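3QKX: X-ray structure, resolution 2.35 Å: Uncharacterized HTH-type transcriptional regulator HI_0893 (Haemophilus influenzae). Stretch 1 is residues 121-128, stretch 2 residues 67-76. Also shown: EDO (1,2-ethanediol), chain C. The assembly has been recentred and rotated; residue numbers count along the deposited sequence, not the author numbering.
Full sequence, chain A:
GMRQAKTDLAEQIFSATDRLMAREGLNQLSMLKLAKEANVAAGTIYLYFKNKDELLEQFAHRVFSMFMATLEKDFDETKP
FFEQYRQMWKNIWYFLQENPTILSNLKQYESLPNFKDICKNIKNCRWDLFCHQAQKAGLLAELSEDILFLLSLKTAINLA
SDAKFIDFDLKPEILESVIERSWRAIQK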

# COMPACT_ATOMS: atom_id res chain seq x y z
N ASN A 121 4.16 17.79 -7.57
CA ASN A 121 5.15 18.46 -8.51
C ASN A 121 5.36 17.68 -9.87
O ASN A 121 6.33 17.93 -10.59
CB ASN A 121 6.55 18.77 -7.86
CG ASN A 121 6.65 20.21 -7.32
OD1 ASN A 121 5.67 20.79 -6.86
ND2 ASN A 121 7.86 20.76 -7.36
N ILE A 122 4.40 16.81 -10.24
CA ILE A 122 4.50 15.99 -11.47
C ILE A 122 3.78 16.70 -12.63
O ILE A 122 2.54 16.75 -12.67
CB ILE A 122 3.95 14.49 -11.31
CG1 ILE A 122 2.60 14.39 -10.52
CG2 ILE A 122 5.04 13.60 -10.69
CD1 ILE A 122 2.11 12.92 -10.24
N LYS A 123 4.57 17.29 -13.53
CA LYS A 123 4.04 18.01 -14.70
C LYS A 123 3.47 17.01 -15.73
O LYS A 123 4.16 16.07 -16.14
CB LYS A 123 5.14 18.87 -15.35
N ASN A 124 2.20 17.21 -16.10
CA ASN A 124 1.54 16.40 -17.14
C ASN A 124 1.63 14.89 -16.93
O ASN A 124 2.15 14.15 -17.78
CB ASN A 124 2.10 16.77 -18.52
CG ASN A 124 1.98 18.24 -18.81
OD1 ASN A 124 0.87 18.79 -18.86
ND2 ASN A 124 3.12 18.90 -18.99
N CYS A 125 1.17 14.45 -15.76
CA CYS A 125 0.99 13.04 -15.49
C CYS A 125 -0.21 12.53 -16.28
O CYS A 125 -1.24 13.17 -16.30
CB CYS A 125 0.76 12.82 -13.99
SG CYS A 125 0.49 11.11 -13.53
N ARG A 126 -0.06 11.37 -16.92
CA ARG A 126 -1.14 10.77 -17.71
C ARG A 126 -2.45 10.63 -16.91
O ARG A 126 -3.53 10.90 -17.43
CB ARG A 126 -0.70 9.40 -18.27
CG ARG A 126 -1.76 8.61 -19.06
CD ARG A 126 -2.45 9.43 -20.14
NE ARG A 126 -1.50 10.10 -21.04
CZ ARG A 126 -1.79 11.12 -21.86
NH1 ARG A 126 -3.01 11.65 -21.89
NH2 ARG A 126 -0.83 11.65 -22.65
N TRP A 127 -2.35 10.25 -15.63
CA TRP A 127 -3.53 10.13 -14.78
C TRP A 127 -4.26 11.44 -14.65
O TRP A 127 -5.49 11.49 -14.82
CB TRP A 127 -3.17 9.64 -13.38
CG TRP A 127 -4.37 9.56 -12.51
CD1 TRP A 127 -4.64 10.32 -11.41
CD2 TRP A 127 -5.51 8.71 -12.70
NE1 TRP A 127 -5.88 9.99 -10.90
CE2 TRP A 127 -6.42 8.98 -11.67
CE3 TRP A 127 -5.83 7.74 -13.64
CZ2 TRP A 127 -7.64 8.33 -11.56
CZ3 TRP A 127 -7.05 7.08 -13.52
CH2 TRP A 127 -7.93 7.38 -12.50
N ASP A 128 -3.50 12.48 -14.32
CA ASP A 128 -4.05 13.82 -14.14
C ASP A 128 -4.73 14.27 -15.42
O ASP A 128 -5.87 14.77 -15.37
CB ASP A 128 -2.95 14.84 -13.72
CG ASP A 128 -2.53 14.72 -12.22
OD1 ASP A 128 -3.13 13.94 -11.45
OD2 ASP A 128 -1.59 15.44 -11.82
C1 EDO C . -2.32 11.01 -8.41
O1 EDO C . -1.75 9.77 -7.96
C2 EDO C . -1.69 12.18 -7.66
O2 EDO C . -2.15 13.41 -8.23
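Stretch 2, residues 67-76: FMATLEKDFD

Stretch 2 packs the last turns of a helix and the turn that follows it against the loop and helix start of stretch 1, in a contact made of apolar side chains and one arginine–phenylalanine stack, with no hydrogen bond between the modelled atoms of the two segments. The contact buries 443 Å², both sides summed, and joins parts of the chain at least 51 residues apart in sequence.

Residues 67-72 are helical, the continuation of a helix that begins earlier in the chain. Backbone bonds such as Leu71 N to Phe67 O (3.2 Å) and Glu72 N to Met68 O (3.2 Å) hold its final turns. Lys73 is the first residue to leave helical geometry, and a type II beta turn from Glu72 to Phe75 starts at the last helical residue, closed by Phe75 N bonding to Glu72 O at 3.0 Å. In stretch 1, residues 121-125 form an irregular lead-in to a helix that starts at Arg126 and runs on beyond Asp128. Cys125 occupies the N-cap position, where its SG accepts a weak capping bond from Trp127 N at 3.6 Å.

The backbones come closest where this new helix begins: the CA atoms of Cys125 and Met68 are 6.7 Å apart, and those of Arg126 and Leu71 6.2 Å. Taken end to end, the two segments run in broadly the same sense. Met68 and Leu71 are three residues apart, roughly one helical turn, and both touch Cys125.

Met68, modelled as selenomethionine, sets out sideways from its helix, but its end comes nearer to stretch 1. Met68 CE lies 3.3 Å from Cys125 CB, a tight approach, and 3.8 Å from Ile122 CB, so the terminal methyl fits among the residues leading into the helix. Leu71 points toward stretch 1 and takes up the next position along: its CD1 is 3.8 Å from Cys125 SG. The Trp127 side chain sets out sideways and its end leads away, so the closest approach to Leu71 CD1 is from Trp127 N (4.0 Å) and Trp127 CB (4.1 Å).

Arg126 has the largest share of the contact, with 119 Å² covered. The Arg126 CA-to-CB bond points toward stretch 2, and Arg126 CB lies 4.0 Å from Leu71 CB and 4.2 Å from Glu72 CG, while Arg126 CG is 3.8 Å from Leu71 O. From there the side chain, with chi1 t and both chi2 and chi3 p, folds along stretch 2 past the end of the helix to reach Phe75, which the turn carries round with its own CA-to-CB bond directed toward stretch 1. The Arg126 guanidinium lies flat on the Phe75 ring, with centres 3.6 Å apart and planes at 19°; Arg126 NH1 comes within 3.1 Å of Phe75 CZ. This geometry places the positive charge over the ring face as a cation–pi contact, while Arg126 CD also lies over that face. Arg126 NE is buried by the contact and has no hydrogen-bonding partner in the model.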

# COMPACT_ATOMS: atom_id res chain seq x y z
N PHE A 67 7.31 4.86 -13.37
CA PHE A 67 5.88 4.87 -13.11
C PHE A 67 5.15 5.68 -14.18
O PHE A 67 4.18 5.21 -14.74
CB PHE A 67 5.55 5.44 -11.71
CG PHE A 67 6.05 4.60 -10.53
CD1 PHE A 67 6.56 3.29 -10.68
CD2 PHE A 67 5.94 5.11 -9.23
CE1 PHE A 67 6.98 2.54 -9.57
CE2 PHE A 67 6.36 4.36 -8.11
CZ PHE A 67 6.87 3.08 -8.28
N MSE A 68 5.63 6.88 -14.48
CA MSE A 68 4.99 7.72 -15.51
C MSE A 68 5.01 7.04 -16.88
O MSE A 68 4.04 7.10 -17.63
CB MSE A 68 5.67 9.09 -15.61
CG MSE A 68 5.70 9.90 -14.33
SE MSE A 68 3.94 10.29 -13.68
CE MSE A 68 4.01 12.14 -14.30
N ALA A 69 6.12 6.38 -17.20
CA ALA A 69 6.25 5.69 -18.49
C ALA A 69 5.29 4.51 -18.57
O ALA A 69 4.79 4.19 -19.65
CB ALA A 69 7.69 5.23 -18.71
N THR A 70 5.03 3.88 -17.42
CA THR A 70 4.10 2.75 -17.35
C THR A 70 2.66 3.18 -17.65
O THR A 70 1.96 2.52 -18.42
CB THR A 70 4.23 2.05 -15.98
OG1 THR A 70 5.57 1.54 -15.86
CG2 THR A 70 3.22 0.89 -15.81
N LEU A 71 2.23 4.30 -17.08
CA LEU A 71 0.91 4.88 -17.38
C LEU A 71 0.76 5.28 -18.86
O LEU A 71 -0.31 5.15 -19.43
CB LEU A 71 0.66 6.11 -16.50
CG LEU A 71 0.47 5.99 -14.97
CD1 LEU A 71 0.13 7.37 -14.36
CD2 LEU A 71 -0.61 5.00 -14.61
N GLU A 72 1.84 5.75 -19.47
CA GLU A 72 1.79 6.24 -20.86
C GLU A 72 1.72 5.14 -21.94
O GLU A 72 1.16 5.39 -23.03
CB GLU A 72 2.98 7.19 -21.13
CG GLU A 72 2.78 8.56 -20.44
CD GLU A 72 4.06 9.41 -20.27
OE1 GLU A 72 5.22 8.91 -20.51
OE2 GLU A 72 3.90 10.59 -19.86
N LYS A 73 2.26 3.96 -21.64
CA LYS A 73 2.45 2.89 -22.63
C LYS A 73 1.16 2.56 -23.34
O LYS A 73 0.16 2.33 -22.69
CB LYS A 73 3.03 1.60 -21.96
CG LYS A 73 3.06 0.28 -22.86
CD LYS A 73 3.43 -0.98 -22.04
N ASP A 74 1.21 2.55 -24.68
CA ASP A 74 0.07 2.19 -25.55
C ASP A 74 -1.15 3.11 -25.41
O ASP A 74 -2.27 2.71 -25.72
CB ASP A 74 -0.34 0.71 -25.36
CG ASP A 74 0.77 -0.27 -25.72
OD1 ASP A 74 1.89 0.18 -26.02
OD2 ASP A 74 0.51 -1.49 -25.70
N PHE A 75 -0.92 4.36 -24.99
CA PHE A 75 -2.02 5.33 -24.81
C PHE A 75 -2.56 5.81 -26.15
O PHE A 75 -1.81 6.05 -27.07
CB PHE A 75 -1.56 6.54 -23.99
CG PHE A 75 -2.56 7.64 -23.93
CD1 PHE A 75 -3.71 7.49 -23.17
CD2 PHE A 75 -2.38 8.80 -24.66
CE1 PHE A 75 -4.66 8.51 -23.13
CE2 PHE A 75 -3.32 9.81 -24.63
CZ PHE A 75 -4.46 9.67 -23.86
N ASP A 76 -3.87 5.99 -26.22
CA ASP A 76 -4.54 6.25 -27.46
C ASP A 76 -5.83 7.07 -27.20
O ASP A 76 -6.88 6.50 -26.88
CB ASP A 76 -4.84 4.91 -28.17
CG ASP A 76 -5.26 5.08 -29.62
OD1 ASP A 76 -4.84 6.06 -30.25
OD2 ASP A 76 -6.02 4.22 -30.12